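Local coordinates for protein glycogen synthase (PDB 6GNF) that belongs to the bacterial glycogen/starch synthase family, two-domain glycosyltransferases of the GT-B kind, and holds ADP and a glycan in the cleft between its domains, at residues Ile76-Asn81 with Pro147-Leu152; Ala194-Leu199 with Asn264-Leu269; Glu360-Ala365 with Phe433-Leu438. One frame throughout, in Å; residues are numbered along the deposited sequence.

Contact 1: Ile76-Asn81 with Pro147-Leu152; sequences IIQPVN and PLLVPL
I76 lies obliquely against L149 and V150, and this meeting of branched aliphatic chains carries most of the contact between an edge strand and the end of a short helix. Its two arms have separate tasks. With CG1 set beside the backbone N (chi1 -60°) and the chain extended beyond it, CD1 reaches three residues: it comes to 3.5 Å from the carbonyl O of L149, to 3.9 Å from CG2 of V150 and to 4.1 Å from CD of P151. The shorter branch, CG2, leans on CD1 of L149 at 3.8 Å. Of the L149 side chain, CD1 does the touching, and it is shared between the strand residues, since from the same side of the strand, two residues on, OE1 of Q78 approaches it to 3.4 Å, the two side chains crossing at about a right angle. In Q78 the bend at chi2 (57°) turns the amide along the strand toward P79, where NE2 makes a weak bond, 3.2 Å, to its carbonyl O. V150 is the first residue to leave the helical path, and I76 CD1 meets the chain there and at P151. Y91 of strand 85-96 touches both I76 and Q78, while V150 rests on I102 of strand 99-105. The segments share neither a hydrogen bond nor a salt bridge, so the union depends on shape and apolar burial; it is a modest surface contact that places the outermost strand of the large sheet against the helix end, without directional bonds to fix its register.

Contact 2: Ala194-Leu199 with Asn264-Leu269; sequences AKTVML and NCDQAL
M198 is bonded to the neighbouring strand through both its backbone N and its O, as expected where two parallel strands of a Rossmann-like sheet run side by side. Its N meets O of Q267 at 2.9 Å; its O receives N of L269 at 2.8 Å. The short strand segments are twisted by 26° against each other, and CA-H groups of V197, A268 and L199 add contacts to the facing carbonyls. Before the regular pairing begins, a side chain takes over. D266 directs OD2 to N of T196 at 2.9 Å, using the anti side of the carboxylate, while its own N returns a bond to O of T196 at 3.0 Å. Two waters extend this polar end: one donates to A194 O and D266 OD2, the other joins T196 OG1 to N264 O. The aliphatic part of K195 lies across the same carboxylate at about a right angle, its CD 3.5 Å from OD2 of D266, though the charged ends do not touch. Apolar contacts divide between the faces. V197 CG1, anti to its own backbone N (chi1 170°), meets CD1 of L269 at 3.7 Å; on the face that carries M198 and A268, CB of M198 packs on SG of C265 at 3.8 Å. Strand 166-170 continues the sheet beyond strand 195-200. Helix 526-540 covers the face of V197, L199 and Q267, helix 257-264 the face of M198 and A268, and helix 177-186 receives T196 and N264.

Contact 3: Glu360-Ala365 with Phe433-Leu438; sequences ENQKGA and FEPCGL. With ADP (adenosine-5'-diphosphate), chain F; AC1 (4,6-dideoxy-4-{[(1S,4R,5S,6S)-4,5,6-trihydroxy-3-(hydroxymethyl)cyclohex-2-en-1-yl]amino}-alpha-D-glucopyranose), chain D.
The binding cleft of this GT-B enzyme holds ADP and AC1 where two loops of the C-terminal domain meet, with Q362 and K363 on one loop and E434 on the other. K363 NZ lies between anions: it forms a salt bridge to E434 OE2 at 2.9 Å, on the syn side of the carboxylate, and grips the diphosphate through O3A at 2.8 Å and O1B at 2.9 Å. E434 OE2 in turn accepts O3B of AC1 at 2.6 Å, so the carboxylate links the lysine to the glycan, while its other oxygen, OE1, is held by S431 and takes a weaker bond from the same lysine. Q362 extends its chain fully, CG anti to the backbone N (chi1 -179°), over one face of the F433 ring. CG makes a CH-pi contact 3.6 Å from the ring centroid, and the amide stacks with its plane 22° from that of the ring. Its NE2 thereby reaches O2B of AC1 at 3.0 Å in a nearly straight bond (170°), and R358 and N202 fix the amide from the OE1 side. Backbone amides add to the grip: C436 N binds O3B of AC1 at 3.2 Å, G437 N binds O4, and L438 N meets O2A of ADP at 3.0 Å. D171, H201 and N303 also bond to AC1. Each loop follows a strand of the parallel six-stranded sheet, 352-356 and 426-429, which are neighbours in it. The first runs through the N-cap G364 into helix 365-370, the second into helix 439-445, and K363 packs back on F355.

Read from the N terminus, the chain closes three loops in series, and none encloses or crosses another. Contact 1 ends a 65-residue excursion that holds strands 85-96 and 99-105 and helix 132-144; it brings the edge strand of the nine-stranded sheet beside the end of helix 146-149. Contact 2 closes the next one, joining interior strands of that same sheet, with centres about 22 Å from contact 1. Contact 3 belongs to the other sheet, uniting the loops after two adjacent strands of the second domain. Its centre is about 25 Å from that of contact 2, yet the L199 side chain lies about 7 Å from AC1, which contact 3 binds directly.

Contact 1: Ile76-Asn81 with Pro147-Leu152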
loop_
_atom_site.group_PDB
_atom_site.type_symbol
_atom_site.label_atom_id
_atom_site.label_comp_id
_atom_site.label_asym_id
_atom_site.label_seq_id
_atom_site.Cartn_x
_atom_site.Cartn_y
_atom_site.Cartn_z
ATOM N N ILE A 76 19.040 -23.121 7.696
ATOM C CA ILE A 76 19.050 -23.384 6.272
ATOM C C ILE A 76 19.833 -22.278 5.574
ATOM O O ILE A 76 19.676 -21.102 5.893
ATOM C CB ILE A 76 17.616 -23.407 5.711
ATOM C CG1 ILE A 76 16.798 -24.501 6.396
ATOM C CG2 ILE A 76 17.634 -23.620 4.206
ATOM C CD1 ILE A 76 15.300 -24.343 6.249
ATOM N N ILE A 77 20.674 -22.660 4.616
ATOM C CA ILE A 77 21.348 -21.707 3.737
ATOM C C ILE A 77 21.040 -22.069 2.300
ATOM O O ILE A 77 20.914 -23.241 1.971
ATOM C CB ILE A 77 22.877 -21.671 3.932
ATOM C CG1 ILE A 77 23.508 -23.008 3.531
ATOM C CG2 ILE A 77 23.208 -21.304 5.367
ATOM C CD1 ILE A 77 24.956 -23.154 3.933
ATOM N N GLN A 78 20.845 -21.059 1.464
ATOM C CA GLN A 78 20.498 -21.266 0.075
ATOM C C GLN A 78 21.364 -20.368 -0.805
ATOM O O GLN A 78 21.394 -19.162 -0.604
ATOM C CB GLN A 78 19.021 -20.938 -0.122
ATOM C CG GLN A 78 18.531 -20.988 -1.553
ATOM C CD GLN A 78 18.773 -22.339 -2.192
ATOM O OE1 GLN A 78 18.833 -23.366 -1.517
ATOM N NE2 GLN A 78 19.037 -22.325 -3.484
ATOM N N PRO A 79 22.067 -20.952 -1.799
ATOM C CA PRO A 79 22.814 -20.095 -2.721
ATOM C C PRO A 79 21.896 -19.303 -3.657
ATOM O O PRO A 79 20.916 -19.840 -4.164
ATOM C CB PRO A 79 23.699 -21.078 -3.503
ATOM C CG PRO A 79 23.074 -22.408 -3.320
ATOM C CD PRO A 79 22.374 -22.379 -1.999
ATOM N N VAL A 80 22.223 -18.026 -3.854
ATOM C CA VAL A 80 21.490 -17.161 -4.774
ATOM C C VAL A 80 22.482 -16.185 -5.383
ATOM O O VAL A 80 23.631 -16.127 -4.955
ATOM C CB VAL A 80 20.361 -16.363 -4.073
ATOM C CG1 VAL A 80 19.220 -17.277 -3.643
ATOM C CG2 VAL A 80 20.896 -15.588 -2.883
ATOM N N ASN A 81 22.021 -15.429 -6.369
ATOM C CA ASN A 81 22.852 -14.435 -7.030
ATOM C C ASN A 81 22.559 -13.049 -6.489
ATOM O O ASN A 81 21.407 -12.697 -6.265
ATOM C CB ASN A 81 22.586 -14.462 -8.521
ATOM C CG ASN A 81 22.923 -15.804 -9.136
ATOM O OD1 ASN A 81 24.035 -16.316 -8.967
ATOM N ND2 ASN A 81 21.956 -16.384 -9.857
ATOM N N PRO A 147 9.245 -22.880 -0.257
ATOM C CA PRO A 147 8.341 -24.032 -0.222
ATOM C C PRO A 147 9.041 -25.396 -0.275
ATOM O O PRO A 147 8.453 -26.391 0.153
ATOM C CB PRO A 147 7.466 -23.832 -1.460
ATOM C CG PRO A 147 7.468 -22.353 -1.667
ATOM C CD PRO A 147 8.882 -21.950 -1.337
ATOM N N LEU A 148 10.289 -25.440 -0.731
ATOM C CA LEU A 148 11.015 -26.706 -0.827
ATOM C C LEU A 148 11.845 -27.012 0.416
ATOM O O LEU A 148 12.112 -28.176 0.698
ATOM C CB LEU A 148 11.931 -26.696 -2.051
ATOM C CG LEU A 148 11.279 -26.364 -3.397
ATOM C CD1 LEU A 148 12.344 -26.263 -4.483
ATOM C CD2 LEU A 148 10.239 -27.402 -3.768
ATOM N N LEU A 149 12.228 -25.980 1.173
ATOM C CA LEU A 149 13.261 -26.116 2.209
ATOM C C LEU A 149 12.801 -25.890 3.638
ATOM O O LEU A 149 13.258 -26.578 4.560
ATOM C CB LEU A 149 14.396 -25.126 1.927
ATOM C CG LEU A 149 15.342 -25.364 0.755
ATOM C CD1 LEU A 149 16.378 -24.251 0.660
ATOM C CD2 LEU A 149 15.990 -26.734 0.797
ATOM N N VAL A 150 11.888 -24.951 3.842
ATOM C CA VAL A 150 11.585 -24.475 5.193
ATOM C C VAL A 150 10.385 -25.206 5.818
ATOM O O VAL A 150 9.249 -25.034 5.380
ATOM C CB VAL A 150 11.325 -22.954 5.190
ATOM C CG1 VAL A 150 11.031 -22.448 6.589
ATOM C CG2 VAL A 150 12.527 -22.206 4.615
ATOM N N PRO A 151 10.614 -25.970 6.904
ATOM C CA PRO A 151 9.492 -26.642 7.547
ATOM C C PRO A 151 8.590 -25.649 8.267
ATOM O O PRO A 151 9.056 -24.806 9.039
ATOM C CB PRO A 151 10.157 -27.577 8.557
ATOM C CG PRO A 151 11.478 -26.953 8.841
ATOM C CD PRO A 151 11.892 -26.241 7.589
ATOM N N LEU A 152 7.291 -25.792 8.059
ATOM C CA LEU A 152 6.322 -24.805 8.493
ATOM C C LEU A 152 5.578 -25.279 9.730
ATOM O O LEU A 152 5.786 -26.377 10.234
ATOM C CB LEU A 152 5.335 -24.522 7.355
ATOM C CG LEU A 152 5.935 -24.036 6.047
ATOM C CD1 LEU A 152 4.855 -23.837 5.002
ATOM C CD2 LEU A 152 6.728 -22.745 6.232
#

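Contact 2: Ala194-Leu199 with Asn264-Leu269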
loop_
_atom_site.group_PDB
_atom_site.type_symbol
_atom_site.label_atom_id
_atom_site.label_comp_id
_atom_site.label_asym_id
_atom_site.label_seq_id
_atom_site.Cartn_x
_atom_site.Cartn_y
_atom_site.Cartn_z
ATOM N N ALA A 194 3.220 -25.492 -9.991
ATOM C CA ALA A 194 3.110 -24.261 -9.232
ATOM C C ALA A 194 2.506 -23.164 -10.098
ATOM O O ALA A 194 2.656 -23.174 -11.313
ATOM C CB ALA A 194 4.470 -23.833 -8.718
ATOM N N LYS A 195 1.815 -22.227 -9.456
ATOM C CA LYS A 195 1.191 -21.094 -10.140
ATOM C C LYS A 195 1.703 -19.781 -9.563
ATOM O O LYS A 195 2.112 -19.725 -8.395
ATOM C CB LYS A 195 -0.325 -21.156 -9.993
ATOM C CG LYS A 195 -0.955 -22.438 -10.508
ATOM C CD LYS A 195 -0.823 -22.571 -12.018
ATOM C CE LYS A 195 -1.216 -23.964 -12.478
ATOM N NZ LYS A 195 -1.303 -24.031 -13.957
ATOM N N THR A 196 1.688 -18.730 -10.378
ATOM C CA THR A 196 2.047 -17.408 -9.893
ATOM C C THR A 196 0.904 -16.438 -10.110
ATOM O O THR A 196 0.248 -16.449 -11.156
ATOM C CB THR A 196 3.293 -16.844 -10.591
ATOM O OG1 THR A 196 3.052 -16.766 -11.991
ATOM C CG2 THR A 196 4.477 -17.734 -10.355
ATOM N N VAL A 197 0.700 -15.586 -9.116
ATOM C CA VAL A 197 -0.280 -14.530 -9.193
ATOM C C VAL A 197 0.442 -13.215 -8.942
ATOM O O VAL A 197 1.104 -13.058 -7.919
ATOM C CB VAL A 197 -1.397 -14.734 -8.156
ATOM C CG1 VAL A 197 -2.301 -13.512 -8.074
ATOM C CG2 VAL A 197 -2.211 -15.966 -8.506
ATOM N N MET A 198 0.275 -12.280 -9.869
ATOM C CA MET A 198 0.832 -10.952 -9.742
ATOM C C MET A 198 -0.235 -10.111 -9.041
ATOM O O MET A 198 -1.317 -9.906 -9.580
ATOM C CB MET A 198 1.142 -10.415 -11.143
ATOM C CG MET A 198 2.147 -9.289 -11.210
ATOM S SD MET A 198 3.779 -9.822 -10.645
ATOM C CE MET A 198 4.015 -8.553 -9.392
ATOM N N LEU A 199 0.022 -9.722 -7.797
ATOM C CA LEU A 199 -0.901 -8.861 -7.065
ATOM C C LEU A 199 -0.372 -7.449 -7.072
ATOM O O LEU A 199 0.627 -7.142 -6.425
ATOM C CB LEU A 199 -1.109 -9.349 -5.634
ATOM C CG LEU A 199 -2.099 -8.545 -4.777
ATOM C CD1 LEU A 199 -3.430 -8.352 -5.493
ATOM C CD2 LEU A 199 -2.329 -9.218 -3.434
ATOM N N ASN A 264 4.328 -12.924 -17.613
ATOM C CA ASN A 264 4.769 -14.263 -17.253
ATOM C C ASN A 264 3.968 -14.935 -16.148
ATOM O O ASN A 264 4.124 -16.140 -15.944
ATOM C CB ASN A 264 6.260 -14.243 -16.894
ATOM C CG ASN A 264 7.148 -14.211 -18.122
ATOM O OD1 ASN A 264 7.475 -15.250 -18.683
ATOM N ND2 ASN A 264 7.531 -13.018 -18.557
ATOM N N CYS A 265 3.094 -14.197 -15.473
ATOM C CA CYS A 265 2.312 -14.790 -14.393
ATOM C C CYS A 265 1.168 -15.603 -14.973
ATOM O O CYS A 265 0.847 -15.487 -16.154
ATOM C CB CYS A 265 1.768 -13.715 -13.445
ATOM S SG CYS A 265 0.498 -12.650 -14.179
ATOM N N ASP A 266 0.541 -16.409 -14.131
ATOM C CA ASP A 266 -0.648 -17.156 -14.530
ATOM C C ASP A 266 -1.900 -16.302 -14.407
ATOM O O ASP A 266 -2.862 -16.508 -15.131
ATOM C CB ASP A 266 -0.786 -18.423 -13.687
ATOM C CG ASP A 266 0.332 -19.394 -13.947
ATOM O OD1 ASP A 266 0.520 -19.717 -15.139
ATOM O OD2 ASP A 266 1.043 -19.782 -13.003
ATOM N N GLN A 267 -1.896 -15.342 -13.488
ATOM C CA GLN A 267 -3.011 -14.412 -13.381
ATOM C C GLN A 267 -2.612 -13.126 -12.683
ATOM O O GLN A 267 -1.836 -13.147 -11.720
ATOM C CB GLN A 267 -4.188 -15.047 -12.645
ATOM C CG GLN A 267 -5.442 -14.189 -12.696
ATOM C CD GLN A 267 -6.717 -14.974 -12.513
ATOM O OE1 GLN A 267 -6.702 -16.205 -12.401
ATOM N NE2 GLN A 267 -7.831 -14.266 -12.512
ATOM N N ALA A 268 -3.146 -12.017 -13.182
ATOM C CA ALA A 268 -2.848 -10.701 -12.643
ATOM C C ALA A 268 -4.072 -10.172 -11.912
ATOM O O ALA A 268 -5.174 -10.212 -12.439
ATOM C CB ALA A 268 -2.452 -9.764 -13.767
ATOM N N LEU A 269 -3.874 -9.754 -10.664
ATOM C CA LEU A 269 -4.938 -9.200 -9.832
ATOM C C LEU A 269 -4.532 -7.842 -9.299
ATOM O O LEU A 269 -3.345 -7.492 -9.253
ATOM C CB LEU A 269 -5.212 -10.110 -8.632
ATOM C CG LEU A 269 -5.646 -11.551 -8.887
ATOM C CD1 LEU A 269 -5.755 -12.315 -7.582
ATOM C CD2 LEU A 269 -6.973 -11.580 -9.621
HETATM O O HOH W 1 3.329 -21.284 -13.183
HETATM O O HOH W 2 4.642 -17.683 -13.824
#

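Contact 3: Glu360-Ala365 with Phe433-Leu438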
loop_
_atom_site.group_PDB
_atom_site.type_symbol
_atom_site.label_atom_id
_atom_site.label_comp_id
_atom_site.label_asym_id
_atom_site.label_seq_id
_atom_site.Cartn_x
_atom_site.Cartn_y
_atom_site.Cartn_z
ATOM N N GLU A 360 2.913 13.176 -0.386
ATOM C CA GLU A 360 3.390 12.904 -1.730
ATOM C C GLU A 360 2.260 13.231 -2.713
ATOM O O GLU A 360 1.096 13.276 -2.332
ATOM C CB GLU A 360 3.811 11.432 -1.812
ATOM C CG GLU A 360 4.616 11.047 -3.079
ATOM C CD GLU A 360 3.892 10.070 -4.035
ATOM O OE1 GLU A 360 3.846 8.843 -3.775
ATOM O OE2 GLU A 360 3.364 10.555 -5.059
ATOM N N ASN A 361 2.621 13.442 -3.973
ATOM C CA ASN A 361 1.648 13.816 -5.002
ATOM C C ASN A 361 0.371 12.967 -4.993
ATOM O O ASN A 361 -0.732 13.488 -5.123
ATOM C CB ASN A 361 2.289 13.742 -6.390
ATOM C CG ASN A 361 1.335 14.176 -7.492
ATOM O OD1 ASN A 361 0.947 15.347 -7.569
ATOM N ND2 ASN A 361 0.913 13.235 -8.320
ATOM N N GLN A 362 0.524 11.657 -4.864
ATOM C CA GLN A 362 -0.614 10.748 -4.882
ATOM C C GLN A 362 -1.755 11.157 -3.950
ATOM O O GLN A 362 -2.924 11.058 -4.331
ATOM C CB GLN A 362 -0.181 9.319 -4.529
ATOM C CG GLN A 362 -1.351 8.348 -4.576
ATOM C CD GLN A 362 -0.998 6.952 -4.164
ATOM O OE1 GLN A 362 0.166 6.555 -4.190
ATOM N NE2 GLN A 362 -2.004 6.189 -3.756
ATOM N N LYS A 363 -1.416 11.604 -2.738
ATOM C CA LYS A 363 -2.402 11.811 -1.662
ATOM C C LYS A 363 -3.018 13.206 -1.590
ATOM O O LYS A 363 -4.013 13.402 -0.899
ATOM C CB LYS A 363 -1.771 11.474 -0.308
ATOM C CG LYS A 363 -1.247 10.047 -0.191
ATOM C CD LYS A 363 -2.373 9.031 -0.120
ATOM C CE LYS A 363 -1.830 7.613 -0.145
ATOM N NZ LYS A 363 -2.908 6.593 0.013
ATOM N N GLY A 364 -2.439 14.175 -2.294
ATOM C CA GLY A 364 -3.024 15.509 -2.380
ATOM C C GLY A 364 -2.950 16.345 -1.120
ATOM O O GLY A 364 -3.766 17.251 -0.935
ATOM N N ALA A 365 -1.958 16.085 -0.274
ATOM C CA ALA A 365 -1.714 16.908 0.906
ATOM C C ALA A 365 -1.411 18.352 0.509
ATOM O O ALA A 365 -1.828 19.300 1.195
ATOM C CB ALA A 365 -0.572 16.333 1.731
ATOM N N PHE A 433 -4.698 9.571 -7.387
ATOM C CA PHE A 433 -5.031 8.197 -7.760
ATOM C C PHE A 433 -4.948 7.350 -6.491
ATOM O O PHE A 433 -4.187 7.678 -5.571
ATOM C CB PHE A 433 -4.094 7.675 -8.851
ATOM C CG PHE A 433 -2.639 7.771 -8.495
ATOM C CD1 PHE A 433 -1.934 8.949 -8.708
ATOM C CD2 PHE A 433 -1.971 6.685 -7.940
ATOM C CE1 PHE A 433 -0.591 9.042 -8.381
ATOM C CE2 PHE A 433 -0.627 6.771 -7.607
ATOM C CZ PHE A 433 0.062 7.955 -7.824
ATOM N N GLU A 434 -5.740 6.282 -6.421
ATOM C CA GLU A 434 -5.823 5.479 -5.210
ATOM C C GLU A 434 -6.285 4.064 -5.522
ATOM O O GLU A 434 -7.483 3.817 -5.634
ATOM C CB GLU A 434 -6.767 6.139 -4.199
ATOM C CG GLU A 434 -6.587 5.640 -2.776
ATOM C CD GLU A 434 -5.247 6.027 -2.201
ATOM O OE1 GLU A 434 -5.068 7.234 -1.936
ATOM O OE2 GLU A 434 -4.385 5.137 -2.010
ATOM N N PRO A 435 -5.336 3.127 -5.680
ATOM C CA PRO A 435 -5.674 1.743 -5.967
ATOM C C PRO A 435 -6.774 1.170 -5.073
ATOM O O PRO A 435 -7.716 0.550 -5.569
ATOM C CB PRO A 435 -4.335 1.019 -5.768
ATOM C CG PRO A 435 -3.343 2.021 -6.230
ATOM C CD PRO A 435 -3.886 3.353 -5.785
ATOM N N CYS A 436 -6.679 1.397 -3.768
ATOM C CA CYS A 436 -7.775 1.060 -2.863
ATOM C C CYS A 436 -7.928 2.085 -1.757
ATOM O O CYS A 436 -8.974 2.722 -1.638
ATOM C CB CYS A 436 -7.592 -0.329 -2.252
ATOM S SG CYS A 436 -8.990 -0.850 -1.231
ATOM N N GLY A 437 -6.876 2.249 -0.957
ATOM C CA GLY A 437 -6.917 3.119 0.207
ATOM C C GLY A 437 -7.335 2.321 1.424
ATOM O O GLY A 437 -8.159 1.416 1.317
ATOM N N LEU A 438 -6.781 2.677 2.580
ATOM C CA LEU A 438 -7.117 1.992 3.822
ATOM C C LEU A 438 -7.770 2.917 4.857
ATOM O O LEU A 438 -8.643 2.480 5.598
ATOM C CB LEU A 438 -5.887 1.298 4.391
ATOM C CG LEU A 438 -5.297 0.110 3.592
ATOM C CD1 LEU A 438 -4.131 -0.535 4.326
ATOM C CD2 LEU A 438 -6.366 -0.938 3.312
HETATM P PB ADP F . -0.718 4.079 1.042
HETATM O O1B ADP F . -0.962 4.495 -0.385
HETATM O O2B ADP F . -0.616 2.589 1.223
HETATM O O3B ADP F . 0.344 4.890 1.733
HETATM P PA ADP F . -3.174 3.495 2.436
HETATM O O1A ADP F . -3.434 2.279 1.556
HETATM O O2A ADP F . -4.324 4.364 2.924
HETATM O O3A ADP F . -2.105 4.503 1.753
HETATM O "O5'" ADP F . -2.343 3.015 3.738
HETATM C "C5'" ADP F . -1.547 3.930 4.499
HETATM C "C4'" ADP F . -1.592 3.486 5.956
HETATM O "O4'" ADP F . -0.603 4.143 6.751
HETATM C "C3'" ADP F . -2.933 3.823 6.573
HETATM O "O3'" ADP F . -3.348 2.697 7.354
HETATM C "C2'" ADP F . -2.671 5.052 7.414
HETATM O "O2'" ADP F . -3.503 5.003 8.569
HETATM C "C1'" ADP F . -1.196 4.957 7.764
HETATM N N9 ADP F . -0.437 6.237 7.806
HETATM C C8 ADP F . -0.051 6.983 6.750
HETATM N N7 ADP F . 0.659 8.074 7.149
HETATM C C5 ADP F . 0.747 8.025 8.490
HETATM C C6 ADP F . 1.350 8.847 9.559
HETATM N N6 ADP F . 2.025 9.978 9.273
HETATM N N1 ADP F . 1.204 8.439 10.837
HETATM C C2 ADP F . 0.535 7.321 11.161
HETATM N N3 ADP F . -0.036 6.526 10.237
HETATM C C4 ADP F . 0.033 6.811 8.915
HETATM C C1 AC1 D . 4.904 0.855 -1.472
HETATM O O2 AC1 D . 4.666 -0.720 -3.316
HETATM C C2 AC1 D . 3.991 -0.151 -2.175
HETATM C C4A AC1 D . -3.300 0.526 -1.552
HETATM C C3 AC1 D . 2.663 0.483 -2.594
HETATM O O3 AC1 D . 1.823 -0.574 -3.068
HETATM C C4 AC1 D . 1.997 1.245 -1.426
HETATM N N4A AC1 D . 0.700 1.880 -1.757
HETATM C C5 AC1 D . 3.024 2.271 -0.922
HETATM O O5 AC1 D . 4.197 1.588 -0.462
HETATM C C6 AC1 D . 2.510 3.119 0.230
HETATM C C1B AC1 D . -0.481 1.189 -2.281
HETATM C C2B AC1 D . -1.686 2.115 -2.623
HETATM O O2B AC1 D . -1.389 3.504 -2.521
HETATM C C3B AC1 D . -2.920 1.962 -1.763
HETATM O O3B AC1 D . -4.022 2.599 -2.410
HETATM O O4 AC1 D . -4.338 0.525 -0.567
HETATM C C5B AC1 D . -2.116 -0.278 -1.083
HETATM C C7B AC1 D . -0.866 0.050 -1.369
HETATM C C6B AC1 D . -2.370 -1.527 -0.300
HETATM O O6B AC1 D . -3.169 -2.377 -1.126
#